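Local coordinates for OTU domain-containing protein wMelOTU (Wolbachia pipientis wMel, PDB 6W9O), which probably cleaves ubiquitin from modified proteins as a bacterial OTU-family cysteine deubiquitinase, at residues E135-Q147 and V174-K187. Residues are numbered along the deposited sequence; the frame is centred on the assembly and turned at random. Where two conformers were deposited one is given.
Sequences EKYKVKLHVIENQ and VDYDDSSTVHIINK
Strands 140-146 and 181-187 form the parallel pair inside the mixed sheet of the OTU domain. Lys140 pairs with Thr181, and the register runs on to Glu145 with Asn186. The backbone ladder starts with Lys140 N to Ser180 O (2.8 Å) and ends with Asn146 N to Asn186 O (3.2 Å).

On the face of Lys140, His142 and Ile144, the imidazole of His142 is gripped from several directions. Its CG lies anti to the backbone N (chi1 170°), which carries the ring over beside His183. His142 ND1 and His183 ND1 share a hydrogen bond of 2.8 Å, with the ring planes nearly perpendicular (89°). Val174 CG1 sits over the centre of one face of the His142 ring, a CH-pi contact 3.6 Å from its centroid. Tyr176 OH approaches His142 CE1 at the ring edge (3.1 Å). The other ring nitrogen, His142 NE2, is hydrogen-bonded to His157 of strand 155-161, so both nitrogens are engaged and the ring's rotation is fixed.

Lys140 bends at chi3 (-89°) and brings NZ to Asp178 OD1 in a salt bridge. Asp178 OD1 also accepts from Thr181 OG1 (2.8 Å), while Asp178 OD2 closes an Asx turn with Ser180 N.

On the other face, Leu141 CD1 meets Ile184 CD1 (4.0 Å), and Ile184 also packs on Phe54 of helix 53-66. Such a helix-backed central sheet is typical of the papain-like OTU fold.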
loop_
_atom_site.group_PDB
_atom_site.type_symbol
_atom_site.label_atom_id
_atom_site.label_comp_id
_atom_site.label_asym_id
_atom_site.label_seq_id
_atom_site.Cartn_x
_atom_site.Cartn_y
_atom_site.Cartn_z
ATOM N N GLU A 135 7.281 -3.591 5.868
ATOM C CA GLU A 135 8.540 -3.985 6.507
ATOM C C GLU A 135 9.612 -2.900 6.344
ATOM O O GLU A 135 10.318 -2.559 7.316
ATOM C CB GLU A 135 9.004 -5.323 5.906
ATOM C CG GLU A 135 10.507 -5.598 6.050
ATOM C CD GLU A 135 10.849 -6.154 7.365
ATOM O OE1 GLU A 135 12.042 -6.053 7.768
ATOM O OE2 GLU A 135 9.922 -6.692 7.998
ATOM N N LYS A 136 9.750 -2.328 5.156
ATOM C CA LYS A 136 10.797 -1.324 4.946
ATOM C C LYS A 136 10.501 -0.034 5.717
ATOM O O LYS A 136 11.400 0.512 6.374
ATOM C CB LYS A 136 10.966 -0.992 3.464
ATOM C CG LYS A 136 12.024 0.143 3.323
ATOM C CD LYS A 136 12.653 0.149 1.945
ATOM C CE LYS A 136 13.799 1.177 1.939
ATOM N NZ LYS A 136 14.486 1.174 0.628
ATOM N N TYR A 137 9.272 0.454 5.669
ATOM C CA TYR A 137 8.946 1.777 6.217
ATOM C C TYR A 137 8.384 1.699 7.620
ATOM O O TYR A 137 8.096 2.757 8.213
ATOM C CB TYR A 137 8.022 2.555 5.262
ATOM C CG TYR A 137 8.768 2.821 3.965
ATOM C CD1 TYR A 137 9.695 3.849 3.901
ATOM C CD2 TYR A 137 8.598 2.008 2.821
ATOM C CE1 TYR A 137 10.424 4.082 2.784
ATOM C CE2 TYR A 137 9.346 2.235 1.703
ATOM C CZ TYR A 137 10.242 3.276 1.669
ATOM O OH TYR A 137 11.017 3.505 0.554
ATOM N N LYS A 138 8.277 0.487 8.186
ATOM C CA LYS A 138 7.871 0.325 9.594
ATOM C C LYS A 138 6.487 0.923 9.814
ATOM O O LYS A 138 6.233 1.665 10.763
ATOM C CB LYS A 138 8.938 0.888 10.569
ATOM C CG LYS A 138 10.344 0.372 10.238
ATOM C CD LYS A 138 11.144 0.014 11.488
ATOM C CE LYS A 138 12.619 -0.092 11.107
ATOM N NZ LYS A 138 13.016 -1.485 10.734
ATOM N N VAL A 139 5.646 0.630 8.846
ATOM C CA VAL A 139 4.185 0.962 8.923
ATOM C C VAL A 139 3.180 -0.215 8.720
ATOM O O VAL A 139 3.455 -1.447 8.355
ATOM C CB VAL A 139 3.839 2.076 7.916
ATOM C CG1 VAL A 139 4.599 3.361 8.199
ATOM C CG2 VAL A 139 4.057 1.614 6.484
ATOM N N LYS A 140 1.999 0.047 9.248
ATOM C CA LYS A 140 0.909 -0.925 9.005
ATOM C C LYS A 140 0.079 -0.350 7.881
ATOM O O LYS A 140 -0.109 0.861 7.814
ATOM C CB LYS A 140 0.008 -1.048 10.231
ATOM C CG LYS A 140 0.702 -1.639 11.420
ATOM C CD LYS A 140 0.046 -1.155 12.714
ATOM C CE LYS A 140 0.739 0.156 13.138
ATOM N NZ LYS A 140 0.441 0.616 14.537
ATOM N N LEU A 141 -0.425 -1.204 6.978
ATOM C CA LEU A 141 -1.207 -0.739 5.840
ATOM C C LEU A 141 -2.666 -1.151 6.063
ATOM O O LEU A 141 -2.982 -2.360 6.154
ATOM C CB LEU A 141 -0.683 -1.420 4.583
ATOM C CG LEU A 141 -1.571 -1.257 3.366
ATOM C CD1 LEU A 141 -1.787 0.198 2.963
ATOM C CD2 LEU A 141 -0.900 -2.001 2.161
ATOM N N HIS A 142 -3.569 -0.180 6.131
ATOM C CA HIS A 142 -5.002 -0.404 6.260
ATOM C C HIS A 142 -5.624 -0.255 4.881
ATOM O O HIS A 142 -5.412 0.760 4.191
ATOM C CB HIS A 142 -5.553 0.702 7.172
ATOM C CG HIS A 142 -7.050 0.772 7.235
ATOM N ND1 HIS A 142 -7.697 1.994 7.272
ATOM C CD2 HIS A 142 -8.018 -0.187 7.195
ATOM C CE1 HIS A 142 -9.007 1.775 7.338
ATOM N NE2 HIS A 142 -9.224 0.460 7.262
ATOM N N VAL A 143 -6.322 -1.308 4.427
ATOM C CA VAL A 143 -7.027 -1.288 3.147
ATOM C C VAL A 143 -8.507 -1.362 3.456
ATOM O O VAL A 143 -8.945 -2.277 4.173
ATOM C CB VAL A 143 -6.598 -2.463 2.254
ATOM C CG1 VAL A 143 -7.289 -2.291 0.890
ATOM C CG2 VAL A 143 -5.073 -2.530 2.091
ATOM N N ILE A 144 -9.286 -0.428 2.921
ATOM C CA ILE A 144 -10.745 -0.539 2.973
ATOM C C ILE A 144 -11.172 -1.194 1.665
ATOM O O ILE A 144 -10.922 -0.616 0.598
ATOM C CB ILE A 144 -11.387 0.845 3.093
ATOM C CG1 ILE A 144 -10.919 1.550 4.379
ATOM C CG2 ILE A 144 -12.896 0.676 3.174
ATOM C CD1 ILE A 144 -11.588 2.973 4.613
ATOM N N GLU A 145 -11.738 -2.401 1.742
ATOM C CA GLU A 145 -12.137 -3.145 0.544
ATOM C C GLU A 145 -13.637 -3.090 0.436
ATOM O O GLU A 145 -14.342 -3.439 1.383
ATOM C CB GLU A 145 -11.759 -4.615 0.704
ATOM C CG GLU A 145 -10.308 -4.901 0.753
ATOM C CD GLU A 145 -9.991 -6.392 0.553
ATOM O OE1 GLU A 145 -10.885 -7.148 0.118
ATOM O OE2 GLU A 145 -8.821 -6.786 0.798
ATOM N N ASN A 146 -14.143 -2.728 -0.725
ATOM C CA ASN A 146 -15.567 -2.929 -0.962
ATOM C C ASN A 146 -15.835 -4.374 -1.362
ATOM O O ASN A 146 -14.998 -5.021 -1.997
ATOM C CB ASN A 146 -16.074 -1.924 -1.987
ATOM C CG ASN A 146 -16.102 -0.535 -1.408
ATOM O OD1 ASN A 146 -15.099 0.190 -1.441
ATOM N ND2 ASN A 146 -17.226 -0.176 -0.801
ATOM N N GLN A 147 -16.966 -4.900 -0.903
ATOM C CA GLN A 147 -17.416 -6.243 -1.278
ATOM C C GLN A 147 -18.884 -6.361 -0.917
ATOM O O GLN A 147 -19.470 -5.406 -0.405
ATOM C CB GLN A 147 -16.601 -7.338 -0.579
ATOM N N VAL A 174 -8.675 -0.925 13.532
ATOM C CA VAL A 174 -7.995 0.138 12.814
ATOM C C VAL A 174 -7.909 1.342 13.729
ATOM O O VAL A 174 -8.895 1.707 14.360
ATOM C CB VAL A 174 -8.817 0.505 11.567
ATOM C CG1 VAL A 174 -8.151 1.621 10.794
ATOM C CG2 VAL A 174 -8.991 -0.774 10.667
ATOM N N ASP A 175 -6.753 1.985 13.751
ATOM C CA ASP A 175 -6.549 3.159 14.606
ATOM C C ASP A 175 -6.320 4.323 13.654
ATOM O O ASP A 175 -5.255 4.414 13.040
ATOM C CB ASP A 175 -5.297 2.930 15.458
ATOM C CG ASP A 175 -5.056 4.040 16.444
ATOM O OD1 ASP A 175 -5.644 5.139 16.286
ATOM O OD2 ASP A 175 -4.320 3.773 17.423
ATOM N N TYR A 176 -7.300 5.235 13.562
ATOM C CA TYR A 176 -7.187 6.381 12.673
ATOM C C TYR A 176 -6.397 7.532 13.288
ATOM O O TYR A 176 -6.271 8.589 12.644
ATOM C CB TYR A 176 -8.596 6.846 12.295
ATOM C CG TYR A 176 -9.325 5.903 11.332
ATOM C CD1 TYR A 176 -9.034 5.943 9.981
ATOM C CD2 TYR A 176 -10.294 5.038 11.779
ATOM C CE1 TYR A 176 -9.688 5.133 9.063
ATOM C CE2 TYR A 176 -10.973 4.194 10.863
ATOM C CZ TYR A 176 -10.645 4.298 9.528
ATOM O OH TYR A 176 -11.312 3.467 8.593
ATOM N N ASP A 177 -5.860 7.353 14.499
ATOM C CA ASP A 177 -4.991 8.348 15.125
ATOM C C ASP A 177 -3.555 7.873 15.213
ATOM O O ASP A 177 -2.752 8.491 15.902
ATOM C CB ASP A 177 -5.506 8.680 16.523
ATOM C CG ASP A 177 -6.890 9.299 16.477
ATOM O OD1 ASP A 177 -7.052 10.353 15.812
ATOM O OD2 ASP A 177 -7.841 8.719 17.024
ATOM N N ASP A 178 -3.206 6.794 14.557
ATOM C CA ASP A 178 -1.868 6.221 14.611
ATOM C C ASP A 178 -1.065 6.682 13.402
ATOM O O ASP A 178 -1.364 6.298 12.258
ATOM C CB ASP A 178 -2.007 4.699 14.547
ATOM C CG ASP A 178 -0.659 3.987 14.483
ATOM O OD1 ASP A 178 -0.624 2.815 14.047
ATOM O OD2 ASP A 178 0.375 4.574 14.910
ATOM N N SER A 179 0.009 7.447 13.652
ATOM C CA SER A 179 0.805 7.925 12.536
ATOM C C SER A 179 1.569 6.813 11.830
ATOM O O SER A 179 2.103 7.051 10.740
ATOM C CB SER A 179 1.805 8.995 13.053
ATOM O OG SER A 179 2.747 8.436 13.933
ATOM N N SER A 180 1.651 5.617 12.414
ATOM C CA SER A 180 2.337 4.519 11.750
ATOM C C SER A 180 1.389 3.610 10.984
ATOM O O SER A 180 1.817 2.551 10.539
ATOM C CB SER A 180 3.110 3.696 12.757
ATOM O OG SER A 180 4.159 4.480 13.326
ATOM N N THR A 181 0.123 3.995 10.821
ATOM C CA THR A 181 -0.768 3.259 9.908
ATOM C C THR A 181 -0.966 4.138 8.681
ATOM O O THR A 181 -1.320 5.318 8.818
ATOM C CB THR A 181 -2.123 3.025 10.576
ATOM O OG1 THR A 181 -1.969 2.131 11.689
ATOM C CG2 THR A 181 -3.125 2.353 9.611
ATOM N N VAL A 182 -0.790 3.561 7.473
ATOM C CA VAL A 182 -1.134 4.243 6.240
ATOM C C VAL A 182 -2.445 3.640 5.734
ATOM O O VAL A 182 -2.844 2.525 6.119
ATOM C CB VAL A 182 -0.014 4.148 5.193
ATOM C CG1 VAL A 182 1.243 4.919 5.712
ATOM C CG2 VAL A 182 0.363 2.739 4.961
ATOM N N HIS A 183 -3.179 4.398 4.905
ATOM C CA HIS A 183 -4.566 4.042 4.567
ATOM C C HIS A 183 -4.820 4.177 3.081
ATOM O O HIS A 183 -4.534 5.221 2.498
ATOM C CB HIS A 183 -5.570 5.004 5.273
ATOM C CG HIS A 183 -5.398 5.053 6.758
ATOM N ND1 HIS A 183 -6.100 4.232 7.616
ATOM C CD2 HIS A 183 -4.646 5.880 7.532
ATOM C CE1 HIS A 183 -5.744 4.525 8.869
ATOM N NE2 HIS A 183 -4.877 5.530 8.840
ATOM N N ILE A 184 -5.424 3.128 2.490
ATOM C CA ILE A 184 -5.818 3.191 1.086
ATOM C C ILE A 184 -7.173 2.535 0.946
ATOM O O ILE A 184 -7.614 1.766 1.810
ATOM C CB ILE A 184 -4.782 2.544 0.134
ATOM C CG1 ILE A 184 -4.780 1.023 0.355
ATOM C CG2 ILE A 184 -3.379 3.148 0.344
ATOM C CD1 ILE A 184 -3.734 0.330 -0.557
ATOM N N ILE A 185 -7.855 2.880 -0.128
ATOM C CA ILE A 185 -9.197 2.338 -0.377
ATOM C C ILE A 185 -9.197 1.584 -1.694
ATOM O O ILE A 185 -8.551 2.004 -2.661
ATOM C CB ILE A 185 -10.280 3.431 -0.262
ATOM C CG1 ILE A 185 -11.706 2.874 -0.416
ATOM C CG2 ILE A 185 -10.027 4.581 -1.191
ATOM C CD1 ILE A 185 -12.765 3.826 0.320
ATOM N N ASN A 186 -9.837 0.420 -1.687
ATOM C CA ASN A 186 -9.828 -0.538 -2.821
ATOM C C ASN A 186 -11.262 -0.686 -3.319
ATOM O O ASN A 186 -12.060 -1.439 -2.748
ATOM C CB ASN A 186 -9.260 -1.849 -2.280
ATOM C CG ASN A 186 -9.221 -2.992 -3.291
ATOM O OD1 ASN A 186 -9.321 -4.165 -2.893
ATOM N ND2 ASN A 186 -9.102 -2.678 -4.574
ATOM N N LYS A 187 -11.611 0.013 -4.403
ATOM C CA LYS A 187 -12.992 -0.101 -4.875
ATOM C C LYS A 187 -13.314 -1.456 -5.503
ATOM O O LYS A 187 -14.459 -1.894 -5.474
ATOM C CB LYS A 187 -13.343 1.036 -5.820
ATOM C CG LYS A 187 -12.520 1.032 -7.079
ATOM C CD LYS A 187 -13.150 2.019 -8.091
ATOM C CE LYS A 187 -12.190 2.363 -9.201
ATOM N NZ LYS A 187 -12.465 3.765 -9.701
HETATM O O HOH W 1 6.728 4.333 11.429
HETATM O O HOH W 2 -6.928 -5.216 -1.412
HETATM O O HOH W 3 -12.627 -4.321 -3.289
#